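Local atomic coordinates of transketolase (Campylobacter jejuni, PDB entry 3L84), a protein that is a transketolase, a dimeric thiamine diphosphate-dependent enzyme built from three alpha/beta domains. Residues L42-K47 with R58-V62; Q134-G138 with L316-L320; H597-G601 with K624-I629. All blocks are in the same frame, centred on the assembly; numbering follows the deposited sequence. Where two conformers were deposited one is given.

Overall arrangement
Contacts 1 and 2 belong to the thiamine diphosphate-binding domain, while contact 3 lies in the C-terminal part of the chain. The strand of contact 1, 60-63, is the outermost of the five-stranded parallel sheet on its side; contact 2 joins two helices, 118-137 and 314-321, with its centre about 22 Å from that of contact 1 and its nearest atoms about 9 Å away. Contact 3 pairs edge strand 598-600 with helix 622-629; its centre is about 60 Å from that of contact 1, across the chain's centre, and about 54 Å from that of contact 2. None of the three touches the second subunit.

Contact 1 (L42-K47 with R58-V62); sequences LSYHLK and RDRLV
Two hydrogen bonds tie Lys47 to Asp59, one to the backbone and one to the side chain. Asp59 N donates to Lys47 O at 2.8 Å, and in return Lys47 N donates to Asp59 OD2 at 2.9 Å, a nearly straight bond (164°) that reaches the oxygen from above the carboxylate plane. The carboxylate is placed there by a chi1 of -69°, which sets CG beside its own backbone N and opposite the carbonyl carbon. A water adds a bridge, donating to Asp59 OD2 at 2.7 Å and to His45 O, while Asp59 OD1 accepts from Lys145 N. Aspartate, short and with two acceptor oxygens, suits a place where several N-H and O-H groups converge.

In the conformer given, the charged end of Lys47 turns to Asn57 O; its NZ stays 4.9 Å from Asp59 OD1, too far for a salt bridge, so the opposite charges can attract only weakly.

Apolar contacts lie beside this polar cluster. Leu46 CD1 rests 3.7 Å from Asp59 CB, the two side chains running past each other in opposite senses. Farther along the strand, Leu61 CD1 meets Leu42 CD2 at 4.1 Å, and Tyr147 of the adjoining strand touches both leucines.

The buried carboxylate thus joins the turn after helix 30-42 to the start of edge strand 60-63, and the N-H and water donors around it probably favour its charged form.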
# COMPACT_ATOMS: atom_id res chain seq x y z
N LEU A 42 -6.44 23.30 -24.36
CA LEU A 42 -5.73 23.63 -23.12
C LEU A 42 -4.45 24.39 -23.39
O LEU A 42 -4.06 25.24 -22.58
CB LEU A 42 -5.45 22.34 -22.31
CG LEU A 42 -4.82 22.54 -20.94
CD1 LEU A 42 -5.64 23.41 -20.00
CD2 LEU A 42 -4.60 21.17 -20.30
N SER A 43 -3.77 24.13 -24.51
CA SER A 43 -2.54 24.86 -24.83
C SER A 43 -2.73 26.39 -24.89
O SER A 43 -1.77 27.13 -24.68
CB SER A 43 -1.92 24.37 -26.15
OG SER A 43 -2.65 24.82 -27.28
N TYR A 44 -3.95 26.86 -25.17
CA TYR A 44 -4.25 28.29 -25.21
C TYR A 44 -4.47 28.88 -23.83
O TYR A 44 -4.47 30.09 -23.69
CB TYR A 44 -5.49 28.54 -26.08
CG TYR A 44 -5.25 28.33 -27.54
CD1 TYR A 44 -4.94 29.41 -28.37
CD2 TYR A 44 -5.25 27.06 -28.10
CE1 TYR A 44 -4.68 29.23 -29.70
CE2 TYR A 44 -4.99 26.87 -29.45
CZ TYR A 44 -4.71 27.97 -30.25
OH TYR A 44 -4.46 27.80 -31.59
N HIS A 45 -4.73 28.02 -22.85
CA HIS A 45 -4.98 28.47 -21.48
C HIS A 45 -3.76 28.35 -20.57
O HIS A 45 -3.61 29.12 -19.62
CB HIS A 45 -6.13 27.66 -20.88
CG HIS A 45 -7.45 27.93 -21.52
ND1 HIS A 45 -8.34 28.84 -21.01
CD2 HIS A 45 -8.00 27.43 -22.64
CE1 HIS A 45 -9.41 28.88 -21.79
NE2 HIS A 45 -9.22 28.04 -22.80
N LEU A 46 -2.91 27.37 -20.83
CA LEU A 46 -1.79 27.05 -19.96
C LEU A 46 -0.78 28.18 -19.98
O LEU A 46 -0.36 28.64 -21.06
CB LEU A 46 -1.13 25.76 -20.45
CG LEU A 46 -0.17 25.06 -19.50
CD1 LEU A 46 -0.98 24.45 -18.35
CD2 LEU A 46 0.64 24.00 -20.21
N LYS A 47 -0.39 28.63 -18.78
CA LYS A 47 0.61 29.66 -18.62
C LYS A 47 1.90 28.97 -18.19
O LYS A 47 1.96 28.31 -17.13
CB LYS A 47 0.12 30.63 -17.57
CG LYS A 47 1.00 31.83 -17.34
CD LYS A 47 0.60 32.54 -16.05
CE LYS A 47 0.94 31.71 -14.83
NZ LYS A 47 0.99 32.53 -13.64
N ARG A 58 4.36 29.26 -12.76
CA ARG A 58 3.79 28.55 -13.90
C ARG A 58 2.56 27.73 -13.49
O ARG A 58 2.46 27.23 -12.37
CB ARG A 58 4.81 27.60 -14.52
CG ARG A 58 5.15 26.42 -13.67
CD ARG A 58 6.37 25.69 -14.18
NE ARG A 58 6.65 24.46 -13.44
CZ ARG A 58 7.41 24.45 -12.36
NH1 ARG A 58 7.91 25.55 -11.84
NH2 ARG A 58 7.70 23.31 -11.76
N ASP A 59 1.61 27.56 -14.41
CA ASP A 59 0.62 26.51 -14.21
C ASP A 59 1.32 25.15 -14.17
O ASP A 59 2.30 24.93 -14.89
CB ASP A 59 -0.39 26.48 -15.34
CG ASP A 59 -1.31 27.67 -15.38
OD1 ASP A 59 -1.47 28.41 -14.38
OD2 ASP A 59 -1.90 27.92 -16.46
N ARG A 60 0.82 24.26 -13.34
CA ARG A 60 1.38 22.90 -13.20
C ARG A 60 0.43 21.94 -13.94
O ARG A 60 -0.73 21.83 -13.58
CB ARG A 60 1.54 22.46 -11.73
CG ARG A 60 2.27 23.41 -10.74
CD ARG A 60 3.66 23.64 -11.17
NE ARG A 60 4.58 24.11 -10.11
CZ ARG A 60 4.73 25.38 -9.72
NH1 ARG A 60 3.96 26.34 -10.21
NH2 ARG A 60 5.68 25.73 -8.85
N LEU A 61 0.94 21.22 -14.93
CA LEU A 61 0.21 20.24 -15.70
C LEU A 61 0.65 18.86 -15.26
O LEU A 61 1.84 18.59 -15.23
CB LEU A 61 0.50 20.42 -17.18
CG LEU A 61 -0.09 19.43 -18.17
CD1 LEU A 61 -1.59 19.47 -18.10
CD2 LEU A 61 0.46 19.74 -19.59
N VAL A 62 -0.29 18.01 -14.89
CA VAL A 62 -0.02 16.63 -14.48
C VAL A 62 -0.83 15.63 -15.31
O VAL A 62 -2.07 15.68 -15.31
CB VAL A 62 -0.37 16.39 -13.01
CG1 VAL A 62 -0.10 14.91 -12.59
CG2 VAL A 62 0.39 17.36 -12.07
O HOH W 1 -4.42 28.74 -16.89

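Contact 2 (Q134-G138 with L316-L320); sequences QNLLG and LLERL
Leu137 and Leu316 reach each other through different first torsions: in Leu137 CG stands opposite the carbonyl carbon (chi1 -59°), whereas in Leu316 it stands opposite the backbone N (chi1 171°). Their side chains meet at an oblique angle, and Leu137 CD2 comes to 4.0 Å from Leu316 CD2. This is helix-to-helix packing in the alpha/beta thiamine diphosphate-binding domain, where the C-terminal end of helix 118-137 lies against helix 314-321, far along the chain.

Five leucines carry the contact. Leu137 is the central one, its two methyl branches serving different partners: CD1 faces Leu317 CD1 at 4.2 Å, while CD2, besides meeting Leu316, approaches Leu320 CD1 at 4.4 Å. Leu136, one residue earlier on the same helix, directs CD1 to that same Leu320 methyl, also at 4.4 Å. Leu316 and Leu320 stand one turn apart, so both present themselves to the first helix, and Leu317 flanks them. Branched, flexible leucine suits such a seam, since its two terminal methyls can meet differently placed neighbours without asking for polar partners. Outside the pair, Leu56 touches Leu317, and Glu356 lies against both Leu316 and Leu320.

Helix 118-137 ends here. Gly138 N still bonds to Gln134 O, but Gly138 itself takes a positive phi of 95°, at which a beta carbon would be pressed against the preceding carbonyl oxygen; glycine, having none, suits the place. That preceding turn leaves Leu136 O at the helix end, where Leu316 CD2 packs against it at 3.4 Å.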
# COMPACT_ATOMS: atom_id res chain seq x y z
N GLN A 134 1.11 30.89 -1.68
CA GLN A 134 0.34 32.14 -1.72
C GLN A 134 0.29 32.76 -0.31
O GLN A 134 0.41 33.98 -0.13
CB GLN A 134 -1.09 31.86 -2.23
CG GLN A 134 -1.92 33.07 -2.62
CD GLN A 134 -3.36 32.72 -2.93
OE1 GLN A 134 -3.65 31.65 -3.46
NE2 GLN A 134 -4.26 33.62 -2.61
N ASN A 135 0.11 31.92 0.70
CA ASN A 135 0.16 32.39 2.10
C ASN A 135 1.50 33.04 2.42
O ASN A 135 1.55 34.07 3.09
CB ASN A 135 -0.09 31.23 3.07
CG ASN A 135 0.09 31.63 4.52
OD1 ASN A 135 -0.76 32.35 5.07
ND2 ASN A 135 1.18 31.22 5.11
N LEU A 136 2.60 32.44 1.98
CA LEU A 136 3.92 32.96 2.28
C LEU A 136 4.33 34.16 1.44
O LEU A 136 4.93 35.11 1.97
CB LEU A 136 4.94 31.84 2.07
CG LEU A 136 4.90 30.68 3.06
CD1 LEU A 136 5.92 29.63 2.63
CD2 LEU A 136 5.17 31.15 4.50
N LEU A 137 4.03 34.12 0.15
CA LEU A 137 4.55 35.10 -0.82
C LEU A 137 3.53 36.12 -1.32
O LEU A 137 3.92 37.12 -1.95
CB LEU A 137 5.12 34.36 -2.04
CG LEU A 137 6.24 33.40 -1.72
CD1 LEU A 137 6.62 32.57 -2.94
CD2 LEU A 137 7.46 34.12 -1.14
N GLY A 138 2.25 35.90 -1.04
CA GLY A 138 1.17 36.77 -1.47
C GLY A 138 0.50 36.36 -2.74
O GLY A 138 1.10 35.76 -3.63
N LEU A 316 12.65 36.64 1.49
CA LEU A 316 12.01 35.38 1.89
C LEU A 316 12.13 34.33 0.78
O LEU A 316 12.51 33.21 1.05
CB LEU A 316 10.54 35.62 2.23
CG LEU A 316 9.70 34.37 2.45
CD1 LEU A 316 10.28 33.48 3.55
CD2 LEU A 316 8.25 34.72 2.74
N LEU A 317 11.82 34.70 -0.45
CA LEU A 317 11.89 33.75 -1.54
C LEU A 317 13.33 33.24 -1.67
O LEU A 317 13.53 32.06 -1.83
CB LEU A 317 11.34 34.33 -2.84
CG LEU A 317 11.45 33.39 -4.04
CD1 LEU A 317 10.75 32.08 -3.78
CD2 LEU A 317 10.88 34.07 -5.31
N GLU A 318 14.31 34.13 -1.55
CA GLU A 318 15.70 33.68 -1.62
C GLU A 318 16.07 32.70 -0.52
O GLU A 318 16.81 31.74 -0.78
CB GLU A 318 16.67 34.86 -1.72
CG GLU A 318 16.72 35.44 -3.14
CD GLU A 318 17.34 34.43 -4.15
OE1 GLU A 318 16.68 34.04 -5.13
OE2 GLU A 318 18.49 33.99 -3.93
N ARG A 319 15.58 32.92 0.70
CA ARG A 319 15.82 31.95 1.77
C ARG A 319 15.16 30.62 1.48
O ARG A 319 15.74 29.56 1.78
CB ARG A 319 15.35 32.49 3.12
CG ARG A 319 16.12 33.70 3.62
CD ARG A 319 15.81 34.03 5.06
NE ARG A 319 14.42 34.38 5.30
CZ ARG A 319 13.90 35.59 5.20
NH1 ARG A 319 14.64 36.64 4.80
NH2 ARG A 319 12.61 35.80 5.46
N LEU A 320 13.95 30.64 0.93
CA LEU A 320 13.26 29.40 0.62
C LEU A 320 13.98 28.61 -0.46
O LEU A 320 14.01 27.38 -0.45
CB LEU A 320 11.83 29.69 0.19
CG LEU A 320 10.89 30.21 1.25
CD1 LEU A 320 9.66 30.80 0.61
CD2 LEU A 320 10.53 29.13 2.26

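Contact 3 (H597-G601 with K624-I629); sequences HKVYG and KLVNFI
The rings of Tyr600 and Phe628 form an edge-to-face pair, the tyrosine giving its edge and the phenylalanine its face, with centroids 4.8 Å apart and planes at 60°. Tyr600 CD1 sits over the Phe628 face, toward its rim, 3.5 Å from Phe628 CG. The other Phe628 face has a water over its centre. Leu625 CD1 covers one face of Tyr600 in a CH-pi contact, 3.9 Å from the ring centroid. A chi1 of -165° swings the tyrosine ring away from its own backbone N and across to the helix, where its OH bonds to Gly619 O and its oxygen also lies near Lys624 CB. Tyrosine suits the place because it combines a broad apolar ring with a polar end that still finds an acceptor.

Lys598 runs fully extended past Phe628 in the opposite sense, with its CB 4.1 Å from Phe628 CE2. Its NZ donates to two waters, each at 2.8 Å; one water passes a bond on to Phe628 O, the other to Ile629 O. The long lysine thus lays methylenes along the ring and carries its charge to the helix's last carbonyls. NZ lies too far from the ring for more than a weak cation-pi attraction.

Helix 622-629 runs nearly antiparallel to strand 598-600 (163°) and lies against one face of the mixed sheet, near its edge: Phe628 touches Ile582 and Leu625 touches Val584 of the adjacent strand 580-584, and Leu625 also reaches helix 537-549.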
# COMPACT_ATOMS: atom_id res chain seq x y z
N HIS A 597 27.29 -13.21 10.33
CA HIS A 597 27.28 -14.67 10.24
C HIS A 597 25.98 -15.23 10.75
O HIS A 597 25.50 -16.26 10.23
CB HIS A 597 28.43 -15.28 11.04
CG HIS A 597 29.76 -14.82 10.58
ND1 HIS A 597 30.45 -15.38 9.53
CD2 HIS A 597 30.55 -13.83 11.06
CE1 HIS A 597 31.61 -14.76 9.38
NE2 HIS A 597 31.70 -13.81 10.30
N LYS A 598 25.45 -14.61 11.79
CA LYS A 598 24.22 -15.06 12.42
C LYS A 598 23.31 -13.85 12.60
O LYS A 598 23.80 -12.76 12.82
CB LYS A 598 24.47 -15.68 13.80
CG LYS A 598 25.35 -16.93 13.81
CD LYS A 598 25.49 -17.48 15.21
CE LYS A 598 26.33 -18.71 15.18
NZ LYS A 598 26.41 -19.27 16.59
N VAL A 599 22.00 -14.07 12.57
CA VAL A 599 21.03 -13.02 12.77
C VAL A 599 20.02 -13.46 13.82
O VAL A 599 19.44 -14.54 13.70
CB VAL A 599 20.32 -12.66 11.46
CG1 VAL A 599 19.19 -11.65 11.68
CG2 VAL A 599 21.32 -12.15 10.43
N TYR A 600 19.86 -12.62 14.85
CA TYR A 600 18.97 -12.81 15.97
C TYR A 600 17.86 -11.79 15.84
O TYR A 600 17.99 -10.65 16.23
CB TYR A 600 19.75 -12.60 17.27
CG TYR A 600 19.09 -13.08 18.53
CD1 TYR A 600 19.19 -14.40 18.92
CD2 TYR A 600 18.37 -12.23 19.35
CE1 TYR A 600 18.63 -14.85 20.08
CE2 TYR A 600 17.81 -12.68 20.51
CZ TYR A 600 17.95 -13.99 20.87
OH TYR A 600 17.41 -14.51 22.04
N GLY A 601 16.76 -12.25 15.23
CA GLY A 601 15.65 -11.39 14.88
C GLY A 601 14.34 -11.99 15.28
O GLY A 601 14.26 -12.79 16.23
N LYS A 624 19.32 -14.59 27.09
CA LYS A 624 18.99 -15.36 25.89
C LYS A 624 19.95 -15.07 24.75
O LYS A 624 20.34 -15.96 24.00
CB LYS A 624 17.55 -15.14 25.47
CG LYS A 624 16.54 -15.74 26.45
CD LYS A 624 15.13 -15.48 26.05
CE LYS A 624 14.08 -16.18 26.90
NZ LYS A 624 12.69 -15.87 26.45
N LEU A 625 20.31 -13.79 24.58
CA LEU A 625 21.22 -13.45 23.51
C LEU A 625 22.61 -14.02 23.75
O LEU A 625 23.22 -14.58 22.86
CB LEU A 625 21.26 -11.93 23.28
CG LEU A 625 22.25 -11.47 22.23
CD1 LEU A 625 21.98 -12.10 20.87
CD2 LEU A 625 22.20 -9.93 22.11
N VAL A 626 23.09 -13.93 24.98
CA VAL A 626 24.38 -14.54 25.30
C VAL A 626 24.37 -16.05 25.09
O VAL A 626 25.32 -16.60 24.55
CB VAL A 626 24.79 -14.20 26.73
CG1 VAL A 626 25.97 -15.09 27.23
CG2 VAL A 626 25.14 -12.72 26.86
N ASN A 627 23.30 -16.72 25.49
CA ASN A 627 23.18 -18.16 25.22
C ASN A 627 23.22 -18.50 23.74
O ASN A 627 23.86 -19.47 23.34
CB ASN A 627 21.95 -18.74 25.93
CG ASN A 627 22.17 -18.90 27.40
OD1 ASN A 627 23.31 -18.88 27.89
ND2 ASN A 627 21.07 -19.04 28.14
N PHE A 628 22.56 -17.68 22.92
CA PHE A 628 22.59 -17.84 21.48
C PHE A 628 24.02 -17.65 20.93
O PHE A 628 24.50 -18.47 20.13
CB PHE A 628 21.63 -16.83 20.87
CG PHE A 628 21.62 -16.82 19.37
CD1 PHE A 628 20.83 -17.73 18.64
CD2 PHE A 628 22.39 -15.92 18.66
CE1 PHE A 628 20.83 -17.72 17.26
CE2 PHE A 628 22.36 -15.88 17.28
CZ PHE A 628 21.59 -16.78 16.56
N ILE A 629 24.70 -16.60 21.37
CA ILE A 629 26.06 -16.30 20.88
C ILE A 629 27.03 -17.42 21.27
O ILE A 629 27.93 -17.76 20.49
CB ILE A 629 26.51 -14.94 21.40
CG1 ILE A 629 25.64 -13.84 20.75
CG2 ILE A 629 28.01 -14.69 21.14
CD1 ILE A 629 25.87 -12.45 21.28
O HOH W 2 24.04 -19.88 17.93
O HOH W 3 27.86 -17.22 17.81